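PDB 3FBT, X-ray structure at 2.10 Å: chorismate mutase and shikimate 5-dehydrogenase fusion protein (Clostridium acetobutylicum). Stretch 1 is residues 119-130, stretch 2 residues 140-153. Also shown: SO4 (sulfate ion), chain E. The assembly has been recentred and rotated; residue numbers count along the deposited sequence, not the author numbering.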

# COMPACT_ATOMS: atom_id res chain seq x y z
N GLU A 119 -29.27 -24.45 13.58
CA GLU A 119 -30.52 -23.78 13.15
C GLU A 119 -30.91 -22.61 14.07
O GLU A 119 -30.69 -22.66 15.27
CB GLU A 119 -31.69 -24.76 13.07
CG GLU A 119 -32.92 -24.14 12.41
CD GLU A 119 -32.56 -23.43 11.08
OE1 GLU A 119 -32.46 -24.15 10.05
OE2 GLU A 119 -32.39 -22.16 11.05
N ILE A 120 -31.55 -21.62 13.48
CA ILE A 120 -31.93 -20.40 14.12
C ILE A 120 -33.46 -20.23 14.02
O ILE A 120 -34.14 -20.00 15.02
CB ILE A 120 -31.24 -19.17 13.44
CG1 ILE A 120 -29.75 -19.06 13.88
CG2 ILE A 120 -31.98 -17.88 13.76
CD1 ILE A 120 -29.42 -19.68 15.32
N LYS A 121 -34.00 -20.36 12.84
CA LYS A 121 -35.43 -20.11 12.66
C LYS A 121 -36.22 -20.87 13.72
O LYS A 121 -35.96 -22.02 14.00
CB LYS A 121 -35.84 -20.56 11.27
CG LYS A 121 -37.29 -20.71 11.05
CD LYS A 121 -37.45 -21.37 9.69
CE LYS A 121 -38.61 -20.78 9.00
NZ LYS A 121 -39.82 -21.19 9.80
N ASN A 122 -37.15 -20.20 14.37
CA ASN A 122 -37.93 -20.88 15.39
C ASN A 122 -37.21 -21.38 16.63
O ASN A 122 -37.82 -22.08 17.47
CB ASN A 122 -38.61 -22.08 14.78
CG ASN A 122 -40.05 -21.92 14.73
OD1 ASN A 122 -40.59 -21.44 13.73
ND2 ASN A 122 -40.73 -22.28 15.83
N ASN A 123 -35.93 -21.04 16.78
CA ASN A 123 -35.25 -21.39 18.00
C ASN A 123 -35.18 -20.18 18.97
O ASN A 123 -35.40 -19.04 18.57
CB ASN A 123 -33.86 -21.89 17.70
CG ASN A 123 -33.84 -23.18 16.91
OD1 ASN A 123 -33.29 -24.18 17.37
ND2 ASN A 123 -34.41 -23.17 15.70
N ILE A 124 -34.89 -20.48 20.22
CA ILE A 124 -34.68 -19.51 21.31
C ILE A 124 -33.20 -19.14 21.32
O ILE A 124 -32.31 -20.01 21.59
CB ILE A 124 -35.10 -20.04 22.70
CG1 ILE A 124 -36.62 -20.27 22.75
CG2 ILE A 124 -34.59 -19.02 23.83
CD1 ILE A 124 -37.11 -21.15 23.97
N CYS A 125 -32.92 -17.88 20.98
CA CYS A 125 -31.52 -17.51 20.80
C CYS A 125 -31.03 -16.51 21.83
O CYS A 125 -31.67 -15.45 22.01
CB CYS A 125 -31.34 -16.91 19.44
SG CYS A 125 -31.75 -18.10 18.11
N VAL A 126 -29.91 -16.84 22.46
CA VAL A 126 -29.34 -16.03 23.49
C VAL A 126 -27.98 -15.44 23.15
O VAL A 126 -27.02 -16.15 22.93
CB VAL A 126 -29.28 -16.83 24.85
CG1 VAL A 126 -28.51 -16.03 25.88
CG2 VAL A 126 -30.73 -17.06 25.33
N VAL A 127 -27.89 -14.14 23.13
CA VAL A 127 -26.60 -13.49 22.84
C VAL A 127 -25.92 -12.91 24.07
O VAL A 127 -26.52 -12.11 24.83
CB VAL A 127 -26.79 -12.33 21.80
CG1 VAL A 127 -25.43 -11.71 21.40
CG2 VAL A 127 -27.55 -12.78 20.61
N LEU A 128 -24.65 -13.26 24.25
CA LEU A 128 -23.88 -12.74 25.36
C LEU A 128 -23.03 -11.54 24.98
O LEU A 128 -22.18 -11.64 24.08
CB LEU A 128 -22.97 -13.79 25.96
CG LEU A 128 -23.64 -15.16 26.16
CD1 LEU A 128 -22.55 -16.10 26.68
CD2 LEU A 128 -24.80 -15.05 27.06
N GLY A 129 -23.25 -10.42 25.68
CA GLY A 129 -22.64 -9.12 25.36
C GLY A 129 -23.33 -8.27 24.30
O GLY A 129 -24.05 -8.75 23.43
N SER A 130 -23.08 -6.97 24.36
CA SER A 130 -23.68 -6.01 23.44
C SER A 130 -22.74 -5.29 22.51
O SER A 130 -23.20 -4.46 21.73
CB SER A 130 -24.39 -4.94 24.25
OG SER A 130 -23.42 -4.32 25.06
N TYR A 140 -28.86 -10.62 12.07
CA TYR A 140 -29.01 -11.92 11.43
C TYR A 140 -30.09 -12.82 12.09
O TYR A 140 -30.93 -13.35 11.37
CB TYR A 140 -27.70 -12.66 11.39
CG TYR A 140 -27.74 -13.96 10.65
CD1 TYR A 140 -27.49 -14.03 9.25
CD2 TYR A 140 -28.01 -15.12 11.33
CE1 TYR A 140 -27.55 -15.25 8.56
CE2 TYR A 140 -28.09 -16.35 10.64
CZ TYR A 140 -27.85 -16.42 9.29
OH TYR A 140 -27.89 -17.67 8.72
N LEU A 141 -30.06 -12.97 13.42
CA LEU A 141 -31.02 -13.83 14.14
C LEU A 141 -32.47 -13.43 13.86
O LEU A 141 -33.36 -14.27 13.65
CB LEU A 141 -30.80 -13.78 15.64
CG LEU A 141 -29.45 -14.18 16.20
CD1 LEU A 141 -29.40 -13.83 17.70
CD2 LEU A 141 -29.16 -15.67 15.90
N LYS A 142 -32.68 -12.15 13.84
CA LYS A 142 -33.95 -11.59 13.59
C LYS A 142 -34.33 -11.75 12.09
O LYS A 142 -35.47 -12.09 11.78
CB LYS A 142 -33.90 -10.13 13.96
CG LYS A 142 -34.86 -9.35 13.15
CD LYS A 142 -35.14 -7.96 13.78
CE LYS A 142 -36.39 -7.35 13.14
NZ LYS A 142 -36.08 -6.98 11.72
N ASP A 143 -33.39 -11.50 11.18
CA ASP A 143 -33.67 -11.72 9.78
C ASP A 143 -34.05 -13.16 9.54
O ASP A 143 -34.74 -13.42 8.59
CB ASP A 143 -32.47 -11.40 8.88
CG ASP A 143 -32.30 -9.96 8.69
OD1 ASP A 143 -33.27 -9.21 8.99
OD2 ASP A 143 -31.19 -9.57 8.27
N ASN A 144 -33.54 -14.08 10.36
CA ASN A 144 -33.84 -15.50 10.21
C ASN A 144 -34.97 -16.06 11.10
O ASN A 144 -35.07 -17.25 11.25
CB ASN A 144 -32.59 -16.33 10.44
CG ASN A 144 -31.71 -16.34 9.25
OD1 ASN A 144 -31.49 -17.39 8.65
ND2 ASN A 144 -31.17 -15.17 8.90
N PHE A 145 -35.74 -15.21 11.73
CA PHE A 145 -36.96 -15.66 12.44
C PHE A 145 -36.70 -16.57 13.65
O PHE A 145 -37.37 -17.60 13.80
CB PHE A 145 -37.89 -16.34 11.42
CG PHE A 145 -38.18 -15.46 10.21
CD1 PHE A 145 -39.14 -14.48 10.26
CD2 PHE A 145 -37.45 -15.59 9.03
CE1 PHE A 145 -39.39 -13.67 9.13
CE2 PHE A 145 -37.71 -14.77 7.93
CZ PHE A 145 -38.68 -13.82 7.99
N ALA A 146 -35.72 -16.21 14.50
CA ALA A 146 -35.61 -16.89 15.82
C ALA A 146 -36.96 -16.86 16.57
O ALA A 146 -37.79 -15.96 16.35
CB ALA A 146 -34.58 -16.19 16.68
N LYS A 147 -37.20 -17.81 17.47
CA LYS A 147 -38.47 -17.77 18.24
C LYS A 147 -38.42 -16.52 19.11
O LYS A 147 -39.30 -15.61 19.04
CB LYS A 147 -38.57 -18.99 19.15
N ASP A 148 -37.31 -16.46 19.85
CA ASP A 148 -37.01 -15.31 20.65
C ASP A 148 -35.51 -15.07 20.78
O ASP A 148 -34.71 -16.03 20.73
CB ASP A 148 -37.53 -15.57 22.03
CG ASP A 148 -38.12 -14.37 22.61
OD1 ASP A 148 -38.75 -14.53 23.68
OD2 ASP A 148 -38.00 -13.28 21.98
N ILE A 149 -35.15 -13.81 21.03
CA ILE A 149 -33.76 -13.35 21.07
C ILE A 149 -33.50 -12.65 22.40
O ILE A 149 -34.10 -11.65 22.69
CB ILE A 149 -33.45 -12.39 19.92
CG1 ILE A 149 -33.46 -13.16 18.60
CG2 ILE A 149 -32.06 -11.76 20.11
CD1 ILE A 149 -33.77 -12.28 17.35
N TYR A 150 -32.64 -13.20 23.23
CA TYR A 150 -32.26 -12.49 24.40
C TYR A 150 -30.89 -11.87 24.17
O TYR A 150 -30.05 -12.50 23.59
CB TYR A 150 -32.22 -13.45 25.61
CG TYR A 150 -33.63 -13.85 26.01
CD1 TYR A 150 -34.33 -13.13 26.98
CD2 TYR A 150 -34.27 -14.93 25.39
CE1 TYR A 150 -35.65 -13.49 27.34
CE2 TYR A 150 -35.57 -15.31 25.73
CZ TYR A 150 -36.26 -14.60 26.70
OH TYR A 150 -37.54 -14.98 27.01
N VAL A 151 -30.69 -10.68 24.72
CA VAL A 151 -29.38 -10.06 24.77
C VAL A 151 -29.00 -9.94 26.21
O VAL A 151 -29.74 -9.36 26.98
CB VAL A 151 -29.45 -8.67 24.16
CG1 VAL A 151 -28.12 -7.93 24.29
CG2 VAL A 151 -29.94 -8.78 22.65
N VAL A 152 -27.87 -10.51 26.59
CA VAL A 152 -27.52 -10.53 27.99
C VAL A 152 -26.32 -9.62 28.25
O VAL A 152 -25.31 -9.78 27.61
CB VAL A 152 -27.13 -11.93 28.47
CG1 VAL A 152 -27.09 -11.96 30.01
CG2 VAL A 152 -28.09 -13.03 27.87
N THR A 153 -26.45 -8.71 29.21
CA THR A 153 -25.50 -7.63 29.41
C THR A 153 -25.07 -7.44 30.90
O THR A 153 -25.79 -7.80 31.86
CB THR A 153 -26.15 -6.28 28.90
OG1 THR A 153 -25.29 -5.16 29.16
CG2 THR A 153 -27.43 -6.03 29.63
S SO4 E . -21.92 -5.89 28.06
O1 SO4 E . -22.10 -6.88 29.15
O2 SO4 E . -21.02 -4.95 28.74
O3 SO4 E . -21.20 -6.43 26.90
O4 SO4 E . -23.14 -5.28 27.54

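Two neighbouring parallel strands, inclined by 17°, join these stretches, and Leu141, from the helix at the start of the second stretch, packs on one side of the pair. The ladder alternates regularly: Cys125 N to Asp148 O (2.6 Å), Tyr150 N to Cys125 O (2.7 Å), Val127 N to Tyr150 O (2.8 Å), Val152 N to Val127 O (2.7 Å) and Gly129 N to Val152 O (2.9 Å). In this register Cys125, Val127 and Leu128 lie beside Ile149, Val151 and Val152.

Cys125 and Val127 direct their side chains to the face they share with Ile149 and Val151, where Leu141 reaches in from the helix. The CA-to-CB bond of Leu141 points sideways, but its chi1 m, chi2 t rotamer carries the branched end inward: CD1 lies 3.6 Å from Val127 CG2 and 4.0 Å from Cys125 CB, while CD2 is 4.0 Å from Ile120 CG1. In this one rotamer the two methyls of Leu141 reach three residues: CD1 meets Val127 and Cys125, and CD2 meets Ile120. Cys125, chi1 m, sets SG 3.7 Å from Ala146 CB, an apolar contact.

The other face carries Val126, Leu128, Tyr150 and Val152. Both valines adopt the t rotamer common for valine in strands, and Val126 CG1 meets Val152 CG2 at 3.6 Å. Leu128, m and t, brings CD2 to 3.9 Å from Val152 CG2. Tyr150, chi1 m, places its ring edge beside Ile124 CG2, which approaches Tyr150 CE2 at 4.3 Å.

Before the strand, a type II turn runs from Ile120 to Asn123, closed by Asn123 N to Ile120 O (2.7 Å). Asn122, at positive phi, occupies the third position of the turn, where asparagine is well tolerated, and its N donates to Phe145 O (2.7 Å). Asn123, chi1 m, turns its amide back into the turn, with ND2 bonded to Lys121 O at 2.6 Å. Glu119 folds through chi1 t and chi2 p so that OE2 accepts from Ile120 N (2.6 Å) and Lys121 N (3.0 Å). Ile120 instead points toward the second stretch, its chi2 lying between wells at -28°, and its CG2 packs 3.7 Å from Asn144 CB. Asn144, the first residue to leave helical geometry, uses ND2 to bond Tyr140 O at 3.1 Å.

A sulfate ion joins both stretches: Ser130 OG, with chi1 p, and Thr153 OG1, with chi1 t, each donate to its O4 at 2.7 Å, while Ser130 N reaches O3 at 3.2 Å.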